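Local coordinates for protein uronate isomerase (Caulobacter crescentus, PDB 2Q01) that interconverts D-glucuronate with D-fructuronate and D-galacturonate with D-tagaturonate, as a uronate isomerase of the metallo-dependent hydrolase superfamily, at residues B[438-443]-B[447-452]; B[14-19]-B[23-28]. All blocks are in the same frame, centred on the assembly; numbering follows the deposited sequence.

Contact 1: B[438-443]-B[447-452]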
# COMPACT_ATOMS: atom_id res chain seq x y z
N ALA B 438 -2.11 11.37 18.88
CA ALA B 438 -3.01 10.22 18.69
C ALA B 438 -2.26 8.90 18.48
O ALA B 438 -2.66 7.87 19.03
CB ALA B 438 -3.94 10.48 17.53
N PHE B 439 -1.19 8.95 17.70
CA PHE B 439 -0.41 7.76 17.39
C PHE B 439 0.35 7.23 18.60
O PHE B 439 0.31 6.03 18.89
CB PHE B 439 0.56 8.02 16.22
CG PHE B 439 1.49 6.87 15.95
CD1 PHE B 439 1.01 5.70 15.37
CD2 PHE B 439 2.84 6.96 16.29
CE1 PHE B 439 1.87 4.62 15.12
CE2 PHE B 439 3.71 5.89 16.04
CZ PHE B 439 3.22 4.72 15.46
N LEU B 440 1.04 8.13 19.29
CA LEU B 440 1.72 7.82 20.55
C LEU B 440 0.76 7.31 21.63
O LEU B 440 1.09 6.38 22.37
CB LEU B 440 2.46 9.06 21.06
CG LEU B 440 3.96 9.26 20.82
CD1 LEU B 440 4.50 8.42 19.68
CD2 LEU B 440 4.26 10.74 20.60
N ALA B 441 -0.43 7.91 21.71
CA ALA B 441 -1.49 7.49 22.63
C ALA B 441 -1.95 6.06 22.41
O ALA B 441 -2.26 5.36 23.37
CB ALA B 441 -2.66 8.41 22.52
N ARG B 442 -2.00 5.64 21.15
CA ARG B 442 -2.36 4.26 20.82
C ARG B 442 -1.25 3.29 21.20
O ARG B 442 -1.52 2.14 21.55
CB ARG B 442 -2.69 4.11 19.34
CG ARG B 442 -3.85 3.18 19.07
CD ARG B 442 -3.50 2.08 18.08
NE ARG B 442 -3.07 2.59 16.78
CZ ARG B 442 -2.40 1.88 15.88
NH1 ARG B 442 -2.07 0.61 16.14
NH2 ARG B 442 -2.04 2.43 14.73
N MET B 443 -0.00 3.76 21.15
CA MET B 443 1.14 2.96 21.60
C MET B 443 1.08 2.77 23.10
O MET B 443 1.38 1.68 23.60
CB MET B 443 2.49 3.58 21.20
CG MET B 443 2.71 3.81 19.71
SD MET B 443 2.45 2.35 18.69
CE MET B 443 4.06 1.59 18.81
N HIS B 447 -0.01 -0.56 25.28
CA HIS B 447 1.17 -0.90 26.11
C HIS B 447 2.40 -1.30 25.27
O HIS B 447 3.19 -2.16 25.67
CB HIS B 447 0.84 -1.97 27.17
CG HIS B 447 -0.53 -1.82 27.76
ND1 HIS B 447 -0.87 -0.80 28.61
CD2 HIS B 447 -1.65 -2.57 27.60
CE1 HIS B 447 -2.14 -0.92 28.97
NE2 HIS B 447 -2.63 -1.99 28.37
N ARG B 448 2.52 -0.65 24.12
CA ARG B 448 3.65 -0.85 23.21
C ARG B 448 4.72 0.16 23.53
O ARG B 448 5.85 0.07 23.04
CB ARG B 448 3.19 -0.69 21.76
CG ARG B 448 2.06 -1.61 21.37
CD ARG B 448 2.14 -1.95 19.90
NE ARG B 448 1.41 -1.04 19.05
CZ ARG B 448 1.57 -0.97 17.73
NH1 ARG B 448 2.46 -1.74 17.12
NH2 ARG B 448 0.85 -0.10 17.03
N MET B 449 4.36 1.14 24.35
CA MET B 449 5.30 2.09 24.90
C MET B 449 4.81 2.62 26.25
O MET B 449 3.61 2.67 26.52
CB MET B 449 5.61 3.20 23.88
CG MET B 449 5.06 4.58 24.13
SD MET B 449 5.51 5.73 22.81
CE MET B 449 6.88 4.89 22.03
N ASP B 450 5.76 2.99 27.10
CA ASP B 450 5.46 3.57 28.39
C ASP B 450 5.13 5.04 28.22
O ASP B 450 5.64 5.69 27.30
CB ASP B 450 6.65 3.38 29.34
CG ASP B 450 6.83 1.92 29.76
OD1 ASP B 450 5.84 1.16 29.76
OD2 ASP B 450 7.97 1.53 30.10
N LEU B 451 4.30 5.58 29.10
CA LEU B 451 3.91 6.98 29.03
C LEU B 451 5.13 7.90 29.07
O LEU B 451 5.21 8.87 28.32
CB LEU B 451 2.95 7.33 30.17
CG LEU B 451 1.70 8.12 29.79
CD1 LEU B 451 0.97 8.61 31.03
CD2 LEU B 451 2.05 9.28 28.87
N VAL B 452 6.07 7.57 29.95
CA VAL B 452 7.29 8.36 30.11
C VAL B 452 8.01 8.56 28.76
O VAL B 452 8.46 9.67 28.46
CB VAL B 452 8.22 7.73 31.20
CG1 VAL B 452 9.70 8.08 30.99
CG2 VAL B 452 7.77 8.16 32.59
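M443 lays its thioether over the guanidinium of R448, while its carbonyl oxygen takes hydrogen bonds from two successive backbone NH groups. The terminal methyl CE sits over the centre of one guanidinium face, 3.7 Å from R448 CZ, and the sulfur SD is 3.4 Å from R448 NH2. M443 reaches this position because its chain folds back at chi2 (-53°) and chi3 (-85°), so that the thioether, rather than only the methyl, lies against the flat cation.

The backbone bonds end the helix. R448 N donates to M443 O over 2.6 Å; together with H447 N to V444 O and H447 at positive phi (61°) as the C-prime residue, this makes a Schellman motif. M449 N adds a further bond to M443 O, over 3.1 Å and from above the carbonyl plane. The chain turns here, and R448 and M449 come back against the last turns of the helix. M449 packs alongside through CG, 4.0 Å from M443 CB, and through SD, 4.2 Å from L440 CD1.

R442 and R448 run side by side in the same direction, with R442 NH1 only 3.1 Å from R448 NH2. Both nitrogens form salt bridges to E394 of the second subunit, and R442 also pairs with E401 of its own chain, so this cluster of cations is gathered around carboxylates. R448 NE is buried with no hydrogen-bond partner; E446 offers it at most a long, weak ion pair.

The contact thus forms the corner between helices 425-445 and 451-469. M449 packs on A454 and L457 of the latter, L440 touches L28 of helix 19-30, and F439 faces helix 393-407.

Contact 2: B[14-19]-B[23-28]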
# COMPACT_ATOMS: atom_id res chain seq x y z
N LEU B 14 -9.22 15.22 15.82
CA LEU B 14 -8.11 14.35 15.36
C LEU B 14 -7.61 13.29 16.36
O LEU B 14 -6.80 12.43 16.01
CB LEU B 14 -6.94 15.17 14.77
CG LEU B 14 -7.26 16.30 13.76
CD1 LEU B 14 -6.05 17.16 13.49
CD2 LEU B 14 -7.82 15.75 12.47
N PHE B 15 -8.10 13.34 17.60
CA PHE B 15 -7.81 12.30 18.60
C PHE B 15 -8.76 11.14 18.36
O PHE B 15 -9.89 11.36 17.91
CB PHE B 15 -7.98 12.84 20.03
CG PHE B 15 -7.08 13.99 20.37
CD1 PHE B 15 -5.80 14.11 19.82
CD2 PHE B 15 -7.51 14.96 21.27
CE1 PHE B 15 -4.98 15.18 20.14
CE2 PHE B 15 -6.69 16.05 21.61
CZ PHE B 15 -5.43 16.16 21.04
N PRO B 16 -8.33 9.90 18.67
CA PRO B 16 -9.21 8.74 18.47
C PRO B 16 -10.44 8.82 19.36
O PRO B 16 -10.42 9.50 20.38
CB PRO B 16 -8.34 7.56 18.90
CG PRO B 16 -6.94 8.06 18.85
CD PRO B 16 -7.03 9.49 19.23
N SER B 17 -11.52 8.14 18.97
CA SER B 17 -12.76 8.21 19.73
C SER B 17 -12.71 7.43 21.05
O SER B 17 -13.36 7.82 22.03
CB SER B 17 -13.94 7.74 18.89
OG SER B 17 -15.17 7.99 19.56
N ASP B 18 -11.94 6.34 21.05
CA ASP B 18 -11.71 5.53 22.24
C ASP B 18 -11.18 6.37 23.40
O ASP B 18 -10.07 6.89 23.32
CB ASP B 18 -10.73 4.40 21.95
CG ASP B 18 -10.42 3.57 23.17
OD1 ASP B 18 -11.24 2.68 23.51
OD2 ASP B 18 -9.36 3.81 23.80
N PRO B 19 -11.97 6.46 24.49
CA PRO B 19 -11.78 7.45 25.56
C PRO B 19 -10.48 7.30 26.33
O PRO B 19 -9.92 8.31 26.76
CB PRO B 19 -12.99 7.21 26.48
CG PRO B 19 -13.96 6.40 25.68
CD PRO B 19 -13.12 5.58 24.77
N SER B 23 -7.69 10.31 25.94
CA SER B 23 -7.22 11.04 27.11
C SER B 23 -5.70 11.04 27.24
O SER B 23 -5.13 11.99 27.78
CB SER B 23 -7.87 10.51 28.38
OG SER B 23 -7.73 11.48 29.41
N TYR B 24 -5.05 9.98 26.76
CA TYR B 24 -3.58 9.97 26.66
C TYR B 24 -3.16 10.99 25.60
O TYR B 24 -2.23 11.77 25.81
CB TYR B 24 -3.04 8.59 26.26
CG TYR B 24 -2.94 7.55 27.36
CD1 TYR B 24 -3.49 6.28 27.18
CD2 TYR B 24 -2.26 7.80 28.55
CE1 TYR B 24 -3.39 5.30 28.16
CE2 TYR B 24 -2.16 6.82 29.55
CZ TYR B 24 -2.73 5.57 29.34
OH TYR B 24 -2.65 4.59 30.29
N ALA B 25 -3.87 10.98 24.47
CA ALA B 25 -3.64 11.90 23.34
C ALA B 25 -3.74 13.35 23.76
O ALA B 25 -2.83 14.14 23.51
CB ALA B 25 -4.62 11.59 22.21
N ARG B 26 -4.84 13.68 24.44
CA ARG B 26 -5.10 15.01 24.99
C ARG B 26 -3.97 15.49 25.90
O ARG B 26 -3.56 16.65 25.84
CB ARG B 26 -6.43 14.99 25.76
CG ARG B 26 -6.90 16.33 26.25
CD ARG B 26 -8.08 16.20 27.19
NE ARG B 26 -9.31 15.77 26.51
CZ ARG B 26 -9.95 14.63 26.74
NH1 ARG B 26 -11.06 14.35 26.07
NH2 ARG B 26 -9.49 13.76 27.64
N GLY B 27 -3.46 14.58 26.73
CA GLY B 27 -2.38 14.87 27.66
C GLY B 27 -1.04 15.12 26.99
O GLY B 27 -0.28 15.99 27.42
N LEU B 28 -0.75 14.36 25.94
CA LEU B 28 0.50 14.49 25.19
C LEU B 28 0.50 15.76 24.36
O LEU B 28 1.53 16.42 24.21
CB LEU B 28 0.74 13.27 24.30
CG LEU B 28 1.02 11.93 24.99
CD1 LEU B 28 0.96 10.81 24.00
CD2 LEU B 28 2.36 11.93 25.71
O HOH W 1 -11.14 10.83 27.40
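The phenyl ring of F15 lies against the backbone of helix 19-30 at A25 and R26, forming the tightly packed half of this contact. The A25 methyl makes an off-centre CH-pi contact, with CB 4.1 Å from the F15 ring centroid, and approaches F15 CD1 to 3.7 Å. Farther out, the C of A25 and the N of R26 lie over one ring face near its rim, and CE2 of F15 comes within 3.9 Å of R26 CA. With its CG anti to the carbonyl carbon (chi1 -60°), F15 turns the ring back onto the helix. P16 adds a looser apolar touch, CD to A25 CB at 4.4 Å.

The other half is polar, and its P19, S23 and R26 are exposed to solvent. S23 N donates to P19 O over 3.1 Å, the first-turn bond of the helix, with the donor above the carbonyl plane. A water also donates to P19 O at 2.9 Å and makes a weak link to R26 NH2, at the edge of the guanidinium and in its plane. The stronger partner of R26 is D12, through NH1. D18, at the N-cap, caps a backbone N of the first turn and hydrogen-bonds T21 OG1 with OD2. S17 hydrogen-bonds D18 of the third subunit, and D18 hydrogen-bonds S17 of the second.

The chemistry therefore divides along the loop: apolar contact at F15, P16 and A25 holds the incoming chain to the helix flank, whereas hydrogen bonds and water serve the helix start.

Contact 2 comes first along the chain and contact 1 more than 400 residues later, yet their centres lie about 11 Å apart. They join through helix 19-30 and the loop before it, which pack against helix 425-445: A441 CB approaches A25 N to 3.4 Å, A438 CB meets P16 CD, and L440 packs on L28. The N-terminal loop and helix are thereby fastened to the C-terminal helical pair 425-445 and 451-469; the centre of each contact lies about 28 Å from the centre of the chain. Both sites also meet other subunits, and L14 of contact 2 packs on R448 of the third subunit, so this meeting of the N-terminal helix with the C-terminal helical pair takes part in the three-chain assembly.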